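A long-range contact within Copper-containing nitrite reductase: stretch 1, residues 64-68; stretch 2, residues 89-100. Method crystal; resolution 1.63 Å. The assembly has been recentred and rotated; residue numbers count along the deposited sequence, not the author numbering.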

# COMPACT_ATOMS: atom_id res chain seq x y z
N HIS C 64 -23.21 -15.27 25.08
CA HIS C 64 -23.60 -14.10 25.85
C HIS C 64 -22.35 -13.26 26.01
O HIS C 64 -21.34 -13.79 26.46
CB HIS C 64 -24.13 -14.47 27.27
CG HIS C 64 -25.33 -15.38 27.28
ND1 HIS C 64 -26.60 -14.95 26.94
CD2 HIS C 64 -25.45 -16.69 27.62
CE1 HIS C 64 -27.45 -15.96 27.04
NE2 HIS C 64 -26.78 -17.02 27.46
N ILE C 65 -22.43 -11.98 25.65
CA ILE C 65 -21.35 -11.01 25.87
C ILE C 65 -21.76 -9.99 26.94
O ILE C 65 -22.88 -9.46 26.90
CB ILE C 65 -21.04 -10.20 24.57
CG1 ILE C 65 -20.65 -11.12 23.41
CG2 ILE C 65 -20.00 -9.11 24.85
CD1 ILE C 65 -19.37 -11.92 23.63
N THR C 66 -20.86 -9.70 27.87
CA THR C 66 -21.01 -8.60 28.79
C THR C 66 -19.91 -7.63 28.44
O THR C 66 -18.76 -7.99 28.48
CB THR C 66 -20.86 -9.04 30.27
OG1 THR C 66 -21.97 -9.88 30.61
CG2 THR C 66 -20.85 -7.86 31.20
N LEU C 67 -20.28 -6.41 28.03
CA LEU C 67 -19.31 -5.39 27.70
C LEU C 67 -19.33 -4.29 28.73
O LEU C 67 -20.40 -3.69 28.95
CB LEU C 67 -19.63 -4.82 26.32
CG LEU C 67 -18.84 -3.58 25.86
CD1 LEU C 67 -17.37 -3.93 25.65
CD2 LEU C 67 -19.46 -3.03 24.58
N ARG C 68 -18.19 -3.94 29.31
CA ARG C 68 -18.14 -2.88 30.31
C ARG C 68 -17.15 -1.82 29.86
O ARG C 68 -16.07 -2.16 29.39
CB ARG C 68 -17.66 -3.40 31.69
CG ARG C 68 -18.48 -4.54 32.25
CD ARG C 68 -17.97 -4.98 33.63
NE ARG C 68 -18.56 -6.27 33.98
CZ ARG C 68 -19.84 -6.47 34.34
NH1 ARG C 68 -20.69 -5.45 34.47
NH2 ARG C 68 -20.26 -7.70 34.61
N PHE C 89 -27.29 -2.47 20.14
CA PHE C 89 -27.11 -3.13 21.42
C PHE C 89 -25.71 -2.94 22.00
O PHE C 89 -25.57 -2.89 23.21
CB PHE C 89 -27.46 -4.61 21.29
CG PHE C 89 -28.82 -4.84 20.69
CD1 PHE C 89 -29.98 -4.47 21.38
CD2 PHE C 89 -28.96 -5.37 19.42
CE1 PHE C 89 -31.24 -4.65 20.81
CE2 PHE C 89 -30.22 -5.56 18.84
CZ PHE C 89 -31.36 -5.19 19.54
N LEU C 90 -24.69 -2.81 21.14
CA LEU C 90 -23.29 -2.73 21.57
C LEU C 90 -22.55 -1.47 21.15
O LEU C 90 -21.36 -1.31 21.47
CB LEU C 90 -22.53 -3.94 21.02
CG LEU C 90 -22.93 -5.33 21.54
CD1 LEU C 90 -22.24 -6.44 20.77
CD2 LEU C 90 -22.63 -5.48 23.02
N GLY C 91 -23.22 -0.55 20.46
CA GLY C 91 -22.58 0.71 20.08
C GLY C 91 -22.79 1.83 21.05
O GLY C 91 -23.71 1.77 21.87
N ASN C 92 -21.93 2.84 20.96
CA ASN C 92 -22.07 4.11 21.70
C ASN C 92 -22.20 3.90 23.22
O ASN C 92 -23.14 4.40 23.89
CB ASN C 92 -23.27 4.91 21.14
CG ASN C 92 -23.25 6.37 21.53
OD1 ASN C 92 -22.22 6.94 21.90
ND2 ASN C 92 -24.41 7.00 21.43
N VAL C 93 -21.23 3.16 23.76
CA VAL C 93 -21.25 2.75 25.16
C VAL C 93 -20.53 3.82 25.96
O VAL C 93 -19.32 3.95 25.88
CB VAL C 93 -20.62 1.36 25.34
CG1 VAL C 93 -20.72 0.91 26.81
CG2 VAL C 93 -21.32 0.35 24.44
N GLN C 94 -21.27 4.56 26.77
CA GLN C 94 -20.71 5.68 27.52
C GLN C 94 -19.79 5.23 28.68
O GLN C 94 -19.91 4.09 29.16
CB GLN C 94 -21.85 6.57 28.09
CG GLN C 94 -22.79 7.16 27.04
CD GLN C 94 -22.09 8.15 26.12
OE1 GLN C 94 -21.46 9.11 26.58
NE2 GLN C 94 -22.20 7.93 24.82
N PRO C 95 -18.88 6.10 29.13
CA PRO C 95 -18.03 5.77 30.27
C PRO C 95 -18.83 5.23 31.47
O PRO C 95 -19.86 5.80 31.84
CB PRO C 95 -17.38 7.11 30.63
CG PRO C 95 -17.39 7.89 29.35
CD PRO C 95 -18.63 7.47 28.63
N GLY C 96 -18.40 4.09 32.01
CA GLY C 96 -19.04 3.47 33.14
C GLY C 96 -20.26 2.63 32.83
O GLY C 96 -20.80 2.00 33.73
N GLU C 97 -20.70 2.60 31.58
CA GLU C 97 -21.90 1.83 31.20
C GLU C 97 -21.57 0.34 30.98
O GLU C 97 -20.40 0.01 30.68
CB GLU C 97 -22.49 2.45 29.93
CG GLU C 97 -23.91 2.06 29.64
CD GLU C 97 -24.53 2.73 28.41
OE1 GLU C 97 -25.67 2.30 28.07
OE2 GLU C 97 -23.92 3.63 27.77
N THR C 98 -22.60 -0.52 31.09
CA THR C 98 -22.56 -1.95 30.77
C THR C 98 -23.64 -2.31 29.74
O THR C 98 -24.76 -1.78 29.77
CB THR C 98 -22.75 -2.82 32.05
OG1 THR C 98 -21.66 -2.58 32.94
CG2 THR C 98 -22.75 -4.30 31.74
N ARG C 99 -23.31 -3.20 28.79
CA ARG C 99 -24.32 -3.82 27.93
C ARG C 99 -24.25 -5.32 28.02
O ARG C 99 -23.19 -5.89 28.23
CB ARG C 99 -24.16 -3.41 26.46
CG ARG C 99 -24.10 -1.91 26.19
CD ARG C 99 -25.45 -1.20 26.28
NE ARG C 99 -25.27 0.26 26.12
CZ ARG C 99 -25.11 0.87 24.94
NH1 ARG C 99 -25.14 0.19 23.79
NH2 ARG C 99 -24.90 2.18 24.90
N GLU C 100 -25.39 -5.96 27.80
CA GLU C 100 -25.52 -7.41 27.77
C GLU C 100 -26.11 -7.72 26.41
O GLU C 100 -27.07 -7.06 26.02
CB GLU C 100 -26.50 -7.90 28.85
CG GLU C 100 -26.14 -7.48 30.28
CD GLU C 100 -24.90 -8.18 30.82
OE1 GLU C 100 -24.51 -9.21 30.24
OE2 GLU C 100 -24.31 -7.68 31.81
O HOH W 1 -24.82 -11.40 28.41

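Two antiparallel β-strands, residues 64-68 and 98-100, pair edge to edge through their backbones, with a polar set of side chains on one face of the sheet and Leu67 packed against the loop and helix end that precede the second strand on the other. The strand axes approach to 4.8 Å and run at 169°. Leu67 and Arg99 form the hydrogen-bonded pair at the centre: Leu67 N donates to Arg99 O at 3.0 Å, and Arg99 N returns the bond to Leu67 O, also at 3.0 Å, both nearly straight. The flanking pairs, Thr66 with Glu100 and Arg68 with Thr98, are non-hydrogen-bonded, and their CA atoms lie closer together, 4.8 and 4.5 Å apart. CA-H...O contacts supplement the ladder, the shortest from Thr98 CA to Leu67 O at 3.3 Å.

Thr66, Arg68, Thr98 and Glu100 project from the same face. Glu100 bends back with chi1 and chi2 both m, so that Thr66 OG1 can donate to Glu100 OE1 at 2.7 Å; the short hydroxyl of the buried threonine thus meets a longer, exposed acid reaching in from the opposite strand. Water 1 reinforces this corner by donating to both Glu100 OE1 (2.9 Å) and Ile65 O (3.1 Å). The methyls of the threonines also approach each other diagonally, Thr66 CG2 lying 4.1 Å from Thr98 CG2. At the other end of the paired segment, Arg68 NH1 makes a weak hydrogen bond to Thr98 OG1 at 3.4 Å.

Leu67 points to the other face and loses more area to the partner stretch than any other residue here. With chi1 t and chi2 p, it brings CD2 to 3.9 Å from Val93 CG2 and 4.3 Å from Leu90 CD2. These three buried, branched aliphatic side chains give the contact its apolar part, which needs shape and surface rather than polar groups.

Arg99 shares the Leu67 face, but its end leads away from the first strand and ties its own stretch together. Its NE forms a salt bridge with Glu97 OE1 at 2.9 Å, while NH1 donates to Phe89 O at 3.2 Å and Gly91 O at 2.9 Å, linking the strand to the end of the helix. A type II turn from Gln94 to Glu97, closed by Glu97 N donating to Gln94 O at 2.9 Å, leads the chain toward the strand; Gly96 suits it because its positive phi favours glycine. In all, 430 Å² is buried, summed over both stretches.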